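Local coordinates for 389aa long hypothetical nucleolar protein (Pyrococcus horikoshii, PDB 5ZVE), which methylates C5 of cytosine 72 in several tRNAs, using S-adenosyl-L-methionine as the methyl donor, at residues E3-E8 / L285-T290; N233-M238 / V250-M255; K340-E345 / L379-D384. All blocks are in the same frame, centred on the assembly; numbering follows the deposited sequence.

Contact 1 joins the N-terminal residues 3-8 to residues 285-290, the end of the loop between strand 267-273 and helix 291-310, so it probably ties the ferredoxin-like part to the methyltransferase part across most of the chain. Contact 2 falls within that long span, in the unit strand 225-229, helix 232-245, strand 250-254, beside the bound S-adenosyl-L-homocysteine. Contact 3 follows both in sequence and pairs strand 342-344 with the C-terminal strand 374-381. Contacts 2 and 3 both reach one mixed sheet, their centres about 29 Å apart, while contact 1 lies about 32 Å and 36 Å from them, centre to centre. Contact 2 alone touches the bound ligand; contacts 1 and 3 involve the two ends of the chain.

Contact 1: E3-E8 / L285-T290; sequences EAFPKE and LWEERT
Ala4 and Trp286 meet where the 3-10 turn at the chain's start and the lead-in to helix 7-17 lie against the loop before helix 291-310. A backbone bond links the two segments: Glu287 N donates to Ala4 O at 2.7 Å. Around it the six-membered ring of Trp286 lies obliquely against the turn, its CE3 3.5 Å from Ala4 CA and its CZ3 3.5 Å from Glu3 CG. Glu3 CG is put there by a chi1 of 79°, between the backbone N and the carbonyl carbon. Trp286 is busy on other sides too: NE1 bonds Asp129, and Lys131 and Arg30 make cation-pi contacts with the ring. The contact probably joins the N-terminal ferredoxin-like part to the methyltransferase part of this RsmB/NOP-family enzyme. Phe5 CD2 packs on Glu287 CB at 3.8 Å, while Pro6 CD lies 3.4 Å from Glu287 O. The carboxylate of Glu287 turns elsewhere, OE2 to Lys284 and OE1 to Arg289 N, which it accepts through its anti lone pair. Phe5 also leans on Met26 and Leu29 of helix 19-29.

Contact 2: N233-M238 / V250-M255; sequences NRLRKM and VKLVQM. With SAH (S-adenosyl-L-homocysteine), chain C.
The ribose hydroxyl O3' of S-adenosyl-L-homocysteine is held by Arg234, whose NE donates to it at a very short 2.5 Å and whose NH2 adds a weak bond at 3.0 Å. O3' sits at the edge of the guanidinium, near its plane, where both N-H groups can reach it. A bend at chi3 of 65° sets NE off the line of the preceding chain, and NH2 also makes a weak bond to Ala207 O. An alanine in place of Arg234 would probably leave O3' without its NE and NH2 donors and the ribose less firmly fixed in the pocket, where Asp229 also bonds the ligand. On the strand side, Met255 O comes 3.6 Å from C2 of the adenine.

Between the segments themselves the contact is greasy. Leu235 CD1 rests on Gln254 CB at 3.6 Å, and Leu235 CD2 lies 4.0 Å from Leu252 CG, the two leucines alongside and pointing in opposite senses. One turn on, the extended Met238 brings CE within 3.9 Å of Leu252 CD1 and 4.3 Å of Val250 CG1.

The 233-238 part of helix 232-245 runs at 170° to strand 250-254, their axes 9.9 Å apart, within a beta-alpha-beta crossover of this Rossmann-like fold; strand 225-229 lies alongside strand 250-254, and Met238 also touches Ala227 of strand 225-229 and Thr212 of helix 210-218.

Contact 3: K340-E345 / L379-D384; sequences KGMKLE and LRKVKD
Lys343 and Arg380 form the antiparallel hydrogen-bonded pair at the heart of this contact: Lys343 N to Arg380 O at 2.7 Å, and Arg380 N back to Lys343 O at 2.8 Å. Val382 N extends the pairing to Gly341 O at 3.1 Å. Gly341 has phi and psi of 85° and 19°, where a side chain would jam against the preceding carbonyl and clash with Lys383 O. On the face bearing Met342, Leu344, Leu379 and Lys381, packing is tight, with Leu379 CD1 3.3 Å from Met342 CB and Leu379 CD2 3.4 Å from Leu344 CD2. Met337 of helix 331-339 covers Met342 and Leu379. Farther out, the Lys381 ammonium is held by Ile309 O, Leu312 O and Asp384 OD1, the last also a salt bridge. Strand 374-381 pairs on its other side with strand 316-322, so the contact adds strand 342-344 to the methyltransferase sheet, away from the annotated sites. Glu345 OE1 forms a salt bridge over one face of the Arg380 guanidinium, 3.3 Å from NH1, and Glu345 OE2 adds a long one to Lys343 NZ, making a charged network. Since no N-H points at OE1, its attraction to Arg380 is probably one of charge rather than of directed bonds.

Contact 1: E3-E8 / L285-T290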
loop_
_atom_site.group_PDB
_atom_site.type_symbol
_atom_site.label_atom_id
_atom_site.label_comp_id
_atom_site.label_asym_id
_atom_site.label_seq_id
_atom_site.Cartn_x
_atom_site.Cartn_y
_atom_site.Cartn_z
ATOM N N GLU A 3 13.218 18.079 1.744
ATOM C CA GLU A 3 13.473 17.994 3.174
ATOM C C GLU A 3 12.878 16.737 3.811
ATOM O O GLU A 3 13.348 16.281 4.856
ATOM C CB GLU A 3 12.931 19.242 3.874
ATOM C CG GLU A 3 11.421 19.234 4.118
ATOM C CD GLU A 3 10.658 20.040 3.093
ATOM O OE1 GLU A 3 11.148 20.162 1.949
ATOM O OE2 GLU A 3 9.565 20.552 3.432
ATOM N N ALA A 4 11.837 16.193 3.191
ATOM C CA ALA A 4 11.178 14.997 3.705
ATOM C C ALA A 4 12.069 13.761 3.626
ATOM O O ALA A 4 11.779 12.737 4.247
ATOM C CB ALA A 4 9.900 14.752 2.955
ATOM N N PHE A 5 13.150 13.865 2.859
ATOM C CA PHE A 5 14.034 12.733 2.615
ATOM C C PHE A 5 15.436 13.032 3.122
ATOM O O PHE A 5 16.002 14.071 2.789
ATOM C CB PHE A 5 14.079 12.400 1.119
ATOM C CG PHE A 5 12.724 12.198 0.502
ATOM C CD1 PHE A 5 11.996 13.276 0.023
ATOM C CD2 PHE A 5 12.178 10.931 0.402
ATOM C CE1 PHE A 5 10.746 13.094 -0.535
ATOM C CE2 PHE A 5 10.930 10.741 -0.160
ATOM C CZ PHE A 5 10.214 11.824 -0.628
ATOM N N PRO A 6 15.998 12.125 3.935
ATOM C CA PRO A 6 17.357 12.306 4.451
ATOM C C PRO A 6 18.347 12.432 3.299
ATOM O O PRO A 6 18.090 11.893 2.224
ATOM C CB PRO A 6 17.605 11.038 5.274
ATOM C CG PRO A 6 16.598 10.054 4.791
ATOM C CD PRO A 6 15.408 10.846 4.360
ATOM N N LYS A 7 19.448 13.141 3.523
ATOM C CA LYS A 7 20.357 13.521 2.449
ATOM C C LYS A 7 20.968 12.328 1.718
ATOM O O LYS A 7 21.044 12.330 0.489
ATOM C CB LYS A 7 21.478 14.407 2.998
ATOM C CG LYS A 7 22.437 14.921 1.936
ATOM C CD LYS A 7 21.881 16.174 1.292
ATOM C CE LYS A 7 22.573 16.514 -0.013
ATOM N NZ LYS A 7 24.013 16.827 0.180
ATOM N N GLU A 8 21.401 11.313 2.460
ATOM C CA GLU A 8 22.060 10.172 1.830
ATOM C C GLU A 8 21.102 9.385 0.940
ATOM O O GLU A 8 21.509 8.850 -0.086
ATOM C CB GLU A 8 22.692 9.244 2.872
ATOM C CG GLU A 8 21.753 8.701 3.924
ATOM C CD GLU A 8 22.358 7.519 4.662
ATOM O OE1 GLU A 8 21.704 6.983 5.582
ATOM O OE2 GLU A 8 23.490 7.119 4.316
ATOM N N LEU A 285 5.131 11.922 4.122
ATOM C CA LEU A 285 5.323 13.192 4.817
ATOM C C LEU A 285 6.786 13.354 5.235
ATOM O O LEU A 285 7.407 14.375 4.949
ATOM C CB LEU A 285 4.398 13.295 6.033
ATOM C CG LEU A 285 2.953 13.759 5.789
ATOM C CD1 LEU A 285 2.173 12.780 4.925
ATOM C CD2 LEU A 285 2.229 14.002 7.105
ATOM N N TRP A 286 7.325 12.349 5.920
ATOM C CA TRP A 286 8.738 12.334 6.287
ATOM C C TRP A 286 9.283 10.923 6.168
ATOM O O TRP A 286 8.792 10.007 6.825
ATOM C CB TRP A 286 8.957 12.857 7.711
ATOM C CG TRP A 286 8.350 14.204 7.953
ATOM C CD1 TRP A 286 7.157 14.464 8.549
ATOM C CD2 TRP A 286 8.906 15.473 7.590
ATOM N NE1 TRP A 286 6.933 15.817 8.589
ATOM C CE2 TRP A 286 7.989 16.459 8.003
ATOM C CE3 TRP A 286 10.086 15.870 6.959
ATOM C CZ2 TRP A 286 8.218 17.822 7.805
ATOM C CZ3 TRP A 286 10.310 17.221 6.761
ATOM C CH2 TRP A 286 9.383 18.183 7.185
ATOM N N GLU A 287 10.298 10.750 5.329
ATOM C CA GLU A 287 10.917 9.444 5.146
ATOM C C GLU A 287 11.918 9.185 6.266
ATOM O O GLU A 287 12.876 9.936 6.425
ATOM C CB GLU A 287 11.608 9.356 3.786
ATOM C CG GLU A 287 12.274 8.012 3.514
ATOM C CD GLU A 287 11.285 6.861 3.470
ATOM O OE1 GLU A 287 11.232 6.081 4.444
ATOM O OE2 GLU A 287 10.560 6.735 2.457
ATOM N N GLU A 288 11.690 8.134 7.048
ATOM C CA GLU A 288 12.564 7.827 8.179
ATOM C C GLU A 288 13.618 6.773 7.855
ATOM O O GLU A 288 14.706 6.775 8.437
ATOM C CB GLU A 288 11.735 7.360 9.379
ATOM C CG GLU A 288 10.661 8.345 9.821
ATOM C CD GLU A 288 9.261 7.836 9.534
ATOM O OE1 GLU A 288 9.122 6.960 8.654
ATOM O OE2 GLU A 288 8.302 8.309 10.183
ATOM N N ARG A 289 13.302 5.875 6.928
ATOM C CA ARG A 289 14.226 4.799 6.587
ATOM C C ARG A 289 15.288 5.286 5.617
ATOM O O ARG A 289 15.033 6.161 4.789
ATOM C CB ARG A 289 13.474 3.597 6.008
ATOM C CG ARG A 289 12.868 2.706 7.084
ATOM C CD ARG A 289 11.867 1.735 6.511
ATOM N NE ARG A 289 11.110 1.051 7.556
ATOM C CZ ARG A 289 10.050 0.280 7.325
ATOM N NH1 ARG A 289 9.612 0.100 6.085
ATOM N NH2 ARG A 289 9.420 -0.304 8.335
ATOM N N THR A 290 16.486 4.723 5.736
ATOM C CA THR A 290 17.620 5.166 4.938
ATOM C C THR A 290 18.495 3.990 4.489
ATOM O O THR A 290 18.055 2.838 4.503
ATOM C CB THR A 290 18.467 6.201 5.709
ATOM O OG1 THR A 290 19.509 6.691 4.858
ATOM C CG2 THR A 290 19.065 5.593 6.985
#

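Contact 2: N233-M238 / V250-M255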
loop_
_atom_site.group_PDB
_atom_site.type_symbol
_atom_site.label_atom_id
_atom_site.label_comp_id
_atom_site.label_asym_id
_atom_site.label_seq_id
_atom_site.Cartn_x
_atom_site.Cartn_y
_atom_site.Cartn_z
ATOM N N ASN A 233 -1.569 -10.229 15.363
ATOM C CA ASN A 233 -2.508 -9.120 15.251
ATOM C C ASN A 233 -2.903 -8.857 13.801
ATOM O O ASN A 233 -4.084 -8.705 13.485
ATOM C CB ASN A 233 -1.919 -7.854 15.869
ATOM C CG ASN A 233 -1.680 -7.995 17.359
ATOM O OD1 ASN A 233 -2.248 -8.874 18.010
ATOM N ND2 ASN A 233 -0.840 -7.126 17.910
ATOM N N ARG A 234 -1.906 -8.791 12.926
ATOM C CA ARG A 234 -2.163 -8.615 11.504
ATOM C C ARG A 234 -2.918 -9.820 10.938
ATOM O O ARG A 234 -3.736 -9.676 10.029
ATOM C CB ARG A 234 -0.852 -8.370 10.749
ATOM C CG ARG A 234 -0.177 -7.060 11.141
ATOM C CD ARG A 234 1.217 -6.927 10.553
ATOM N NE ARG A 234 1.217 -6.852 9.093
ATOM C CZ ARG A 234 0.862 -5.782 8.385
ATOM N NH1 ARG A 234 0.472 -4.672 8.995
ATOM N NH2 ARG A 234 0.900 -5.823 7.058
ATOM N N LEU A 235 -2.652 -11.003 11.482
ATOM C CA LEU A 235 -3.439 -12.181 11.131
ATOM C C LEU A 235 -4.868 -12.067 11.655
ATOM O O LEU A 235 -5.810 -12.521 11.013
ATOM C CB LEU A 235 -2.781 -13.451 11.667
ATOM C CG LEU A 235 -1.630 -13.985 10.818
ATOM C CD1 LEU A 235 -1.020 -15.208 11.470
ATOM C CD2 LEU A 235 -2.123 -14.310 9.424
ATOM N N ARG A 236 -5.021 -11.476 12.833
ATOM C CA ARG A 236 -6.344 -11.223 13.396
ATOM C C ARG A 236 -7.150 -10.283 12.498
ATOM O O ARG A 236 -8.344 -10.489 12.278
ATOM C CB ARG A 236 -6.224 -10.639 14.804
ATOM C CG ARG A 236 -7.551 -10.368 15.488
ATOM C CD ARG A 236 -7.337 -9.960 16.934
ATOM N NE ARG A 236 -6.405 -10.861 17.605
ATOM C CZ ARG A 236 -6.130 -10.828 18.905
ATOM N NH1 ARG A 236 -6.719 -9.935 19.689
ATOM N NH2 ARG A 236 -5.269 -11.693 19.422
ATOM N N LYS A 237 -6.496 -9.239 11.996
ATOM C CA LYS A 237 -7.128 -8.337 11.045
ATOM C C LYS A 237 -7.466 -9.079 9.758
ATOM O O LYS A 237 -8.498 -8.822 9.130
ATOM C CB LYS A 237 -6.227 -7.138 10.747
ATOM C CG LYS A 237 -6.872 -6.109 9.829
ATOM C CD LYS A 237 -8.157 -5.575 10.440
ATOM C CE LYS A 237 -8.816 -4.540 9.546
ATOM N NZ LYS A 237 -10.062 -3.995 10.155
ATOM N N MET A 238 -6.596 -10.007 9.373
ATOM C CA MET A 238 -6.800 -10.780 8.156
ATOM C C MET A 238 -8.016 -11.694 8.277
ATOM O O MET A 238 -8.751 -11.890 7.306
ATOM C CB MET A 238 -5.550 -11.597 7.825
ATOM C CG MET A 238 -5.690 -12.469 6.600
ATOM S SD MET A 238 -4.101 -12.891 5.860
ATOM C CE MET A 238 -4.648 -13.809 4.434
ATOM N N VAL A 250 -9.150 -19.748 2.080
ATOM C CA VAL A 250 -7.844 -19.478 2.662
ATOM C C VAL A 250 -7.593 -20.215 3.972
ATOM O O VAL A 250 -8.452 -20.251 4.855
ATOM C CB VAL A 250 -7.662 -17.965 2.902
ATOM C CG1 VAL A 250 -6.320 -17.678 3.527
ATOM C CG2 VAL A 250 -7.789 -17.216 1.589
ATOM N N LYS A 251 -6.409 -20.814 4.079
ATOM C CA LYS A 251 -5.943 -21.412 5.325
ATOM C C LYS A 251 -4.825 -20.573 5.935
ATOM O O LYS A 251 -3.754 -20.422 5.342
ATOM C CB LYS A 251 -5.464 -22.846 5.095
ATOM C CG LYS A 251 -4.815 -23.488 6.315
ATOM C CD LYS A 251 -5.793 -23.602 7.478
ATOM C CE LYS A 251 -5.308 -24.595 8.527
ATOM N NZ LYS A 251 -3.881 -24.380 8.886
ATOM N N LEU A 252 -5.087 -20.023 7.115
ATOM C CA LEU A 252 -4.107 -19.201 7.815
ATOM C C LEU A 252 -3.161 -20.037 8.662
ATOM O O LEU A 252 -3.588 -20.898 9.427
ATOM C CB LEU A 252 -4.805 -18.172 8.708
ATOM C CG LEU A 252 -5.031 -16.760 8.166
ATOM C CD1 LEU A 252 -5.636 -16.807 6.799
ATOM C CD2 LEU A 252 -5.942 -15.996 9.101
ATOM N N VAL A 253 -1.868 -19.773 8.521
ATOM C CA VAL A 253 -0.873 -20.375 9.394
ATOM C C VAL A 253 0.075 -19.286 9.899
ATOM O O VAL A 253 0.617 -18.493 9.123
ATOM C CB VAL A 253 -0.098 -21.523 8.689
ATOM C CG1 VAL A 253 -1.027 -22.682 8.373
ATOM C CG2 VAL A 253 0.587 -21.039 7.434
ATOM N N GLN A 254 0.240 -19.235 11.217
ATOM C CA GLN A 254 1.165 -18.303 11.845
ATOM C C GLN A 254 2.538 -18.942 12.024
ATOM O O GLN A 254 2.653 -20.002 12.641
ATOM C CB GLN A 254 0.620 -17.849 13.195
ATOM C CG GLN A 254 1.469 -16.802 13.868
ATOM C CD GLN A 254 0.947 -16.430 15.233
ATOM O OE1 GLN A 254 -0.101 -16.913 15.662
ATOM N NE2 GLN A 254 1.671 -15.561 15.926
ATOM N N MET A 255 3.571 -18.271 11.517
ATOM C CA MET A 255 4.931 -18.810 11.530
ATOM C C MET A 255 5.925 -17.856 10.886
ATOM O O MET A 255 5.540 -16.941 10.158
ATOM C CB MET A 255 4.991 -20.156 10.797
ATOM C CG MET A 255 5.041 -20.017 9.287
ATOM S SD MET A 255 5.198 -21.580 8.408
ATOM C CE MET A 255 6.882 -22.036 8.825
HETATM N N SAH C . 0.852 -9.064 1.220
HETATM C CA SAH C . 0.091 -8.309 2.208
HETATM C CB SAH C . 0.966 -7.270 2.910
HETATM C CG SAH C . 2.398 -7.705 3.234
HETATM S SD SAH C . 3.166 -6.563 4.409
HETATM C C SAH C . -1.168 -7.662 1.625
HETATM O O SAH C . -1.344 -7.577 0.409
HETATM O OXT SAH C . -2.048 -7.210 2.357
HETATM C "C5'" SAH C . 4.489 -7.722 4.858
HETATM C "C4'" SAH C . 4.099 -8.736 5.931
HETATM O "O4'" SAH C . 5.186 -9.602 6.190
HETATM C "C3'" SAH C . 3.723 -8.124 7.275
HETATM O "O3'" SAH C . 2.370 -8.408 7.545
HETATM C "C2'" SAH C . 4.578 -8.837 8.305
HETATM O "O2'" SAH C . 3.781 -9.291 9.371
HETATM C "C1'" SAH C . 5.118 -10.025 7.536
HETATM N N9 SAH C . 6.426 -10.517 8.022
HETATM C C8 SAH C . 7.528 -9.794 8.401
HETATM N N7 SAH C . 8.506 -10.658 8.766
HETATM C C5 SAH C . 8.043 -11.921 8.627
HETATM C C6 SAH C . 8.614 -13.168 8.857
HETATM N N6 SAH C . 9.863 -13.276 9.305
HETATM N N1 SAH C . 7.873 -14.304 8.613
HETATM C C2 SAH C . 6.576 -14.202 8.147
HETATM N N3 SAH C . 6.015 -12.963 7.923
HETATM C C4 SAH C . 6.739 -11.842 8.159
#

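Contact 3: K340-E345 / L379-D384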
loop_
_atom_site.group_PDB
_atom_site.type_symbol
_atom_site.label_atom_id
_atom_site.label_comp_id
_atom_site.label_asym_id
_atom_site.label_seq_id
_atom_site.Cartn_x
_atom_site.Cartn_y
_atom_site.Cartn_z
ATOM N N LYS A 340 20.039 -18.857 -8.299
ATOM C CA LYS A 340 19.500 -20.019 -7.589
ATOM C C LYS A 340 18.521 -20.864 -8.424
ATOM O O LYS A 340 17.648 -21.534 -7.872
ATOM C CB LYS A 340 18.818 -19.588 -6.280
ATOM C CG LYS A 340 19.736 -19.307 -5.054
ATOM C CD LYS A 340 21.023 -18.539 -5.352
ATOM C CE LYS A 340 22.044 -18.677 -4.210
ATOM N NZ LYS A 340 22.863 -19.934 -4.267
ATOM N N GLY A 341 18.662 -20.837 -9.747
ATOM C CA GLY A 341 17.877 -21.714 -10.602
ATOM C C GLY A 341 16.497 -21.202 -10.987
ATOM O O GLY A 341 15.631 -21.985 -11.381
ATOM N N MET A 342 16.280 -19.897 -10.853
ATOM C CA MET A 342 15.023 -19.287 -11.268
ATOM C C MET A 342 15.212 -18.517 -12.572
ATOM O O MET A 342 16.289 -17.983 -12.829
ATOM C CB MET A 342 14.496 -18.354 -10.181
ATOM C CG MET A 342 14.297 -18.978 -8.812
ATOM S SD MET A 342 12.985 -20.210 -8.796
ATOM C CE MET A 342 11.547 -19.213 -9.193
ATOM N N LYS A 343 14.159 -18.454 -13.385
ATOM C CA LYS A 343 14.214 -17.781 -14.680
ATOM C C LYS A 343 13.116 -16.725 -14.836
ATOM O O LYS A 343 11.958 -16.969 -14.494
ATOM C CB LYS A 343 14.114 -18.814 -15.805
ATOM C CG LYS A 343 14.183 -18.238 -17.209
ATOM C CD LYS A 343 14.102 -19.345 -18.253
ATOM C CE LYS A 343 14.058 -18.787 -19.670
ATOM N NZ LYS A 343 12.835 -17.968 -19.902
ATOM N N LEU A 344 13.482 -15.558 -15.360
ATOM C CA LEU A 344 12.518 -14.488 -15.594
ATOM C C LEU A 344 11.478 -14.866 -16.640
ATOM O O LEU A 344 11.801 -15.454 -17.669
ATOM C CB LEU A 344 13.234 -13.210 -16.029
ATOM C CG LEU A 344 13.854 -12.313 -14.959
ATOM C CD1 LEU A 344 14.781 -11.323 -15.621
ATOM C CD2 LEU A 344 12.773 -11.579 -14.209
ATOM N N GLU A 345 10.228 -14.514 -16.368
ATOM C CA GLU A 345 9.136 -14.770 -17.298
ATOM C C GLU A 345 8.317 -13.510 -17.542
ATOM O O GLU A 345 8.152 -12.674 -16.649
ATOM C CB GLU A 345 8.228 -15.882 -16.776
ATOM C CG GLU A 345 8.937 -17.193 -16.514
ATOM C CD GLU A 345 8.673 -18.224 -17.600
ATOM O OE1 GLU A 345 7.503 -18.637 -17.753
ATOM O OE2 GLU A 345 9.634 -18.624 -18.297
ATOM N N LEU A 379 8.872 -15.230 -11.738
ATOM C CA LEU A 379 9.903 -16.213 -12.063
ATOM C C LEU A 379 9.408 -17.647 -12.160
ATOM O O LEU A 379 8.450 -18.048 -11.496
ATOM C CB LEU A 379 11.027 -16.175 -11.036
ATOM C CG LEU A 379 11.851 -14.906 -10.875
ATOM C CD1 LEU A 379 13.187 -15.279 -10.323
ATOM C CD2 LEU A 379 12.040 -14.219 -12.172
ATOM N N ARG A 380 10.110 -18.416 -12.984
ATOM C CA ARG A 380 9.851 -19.830 -13.173
ATOM C C ARG A 380 11.057 -20.633 -12.673
ATOM O O ARG A 380 12.197 -20.350 -13.051
ATOM C CB ARG A 380 9.568 -20.104 -14.652
ATOM C CG ARG A 380 9.654 -21.548 -15.102
ATOM C CD ARG A 380 8.561 -22.396 -14.482
ATOM N NE ARG A 380 7.217 -21.816 -14.564
ATOM C CZ ARG A 380 6.554 -21.562 -15.691
ATOM N NH1 ARG A 380 7.093 -21.840 -16.868
ATOM N NH2 ARG A 380 5.335 -21.038 -15.637
ATOM N N LYS A 381 10.805 -21.613 -11.807
ATOM C CA LYS A 381 11.871 -22.458 -11.271
ATOM C C LYS A 381 12.252 -23.548 -12.268
ATOM O O LYS A 381 11.534 -24.538 -12.415
ATOM C CB LYS A 381 11.449 -23.093 -9.945
ATOM C CG LYS A 381 12.496 -24.019 -9.351
ATOM C CD LYS A 381 12.086 -24.531 -7.982
ATOM C CE LYS A 381 13.181 -25.395 -7.371
ATOM N NZ LYS A 381 12.836 -25.867 -6.000
ATOM N N VAL A 382 13.379 -23.368 -12.953
ATOM C CA VAL A 382 13.777 -24.308 -13.995
ATOM C C VAL A 382 14.519 -25.526 -13.442
ATOM O O VAL A 382 14.508 -26.591 -14.060
ATOM C CB VAL A 382 14.663 -23.624 -15.055
ATOM C CG1 VAL A 382 13.868 -22.560 -15.799
ATOM C CG2 VAL A 382 15.902 -23.024 -14.411
ATOM N N LYS A 383 15.144 -25.371 -12.277
ATOM C CA LYS A 383 15.857 -26.472 -11.627
ATOM C C LYS A 383 16.137 -26.168 -10.157
ATOM O O LYS A 383 15.930 -25.044 -9.697
ATOM C CB LYS A 383 17.170 -26.767 -12.359
ATOM C CG LYS A 383 18.289 -25.778 -12.070
ATOM C CD LYS A 383 19.564 -26.170 -12.802
ATOM C CE LYS A 383 20.666 -25.145 -12.595
ATOM N NZ LYS A 383 21.955 -25.592 -13.199
ATOM N N ASP A 384 16.608 -27.170 -9.420
ATOM C CA ASP A 384 16.919 -26.993 -8.004
ATOM C C ASP A 384 18.373 -26.576 -7.805
ATOM O O ASP A 384 19.281 -27.395 -7.936
ATOM C CB ASP A 384 16.638 -28.277 -7.225
ATOM C CG ASP A 384 15.215 -28.758 -7.394
ATOM O OD1 ASP A 384 14.323 -28.242 -6.688
ATOM O OD2 ASP A 384 14.987 -29.652 -8.235
#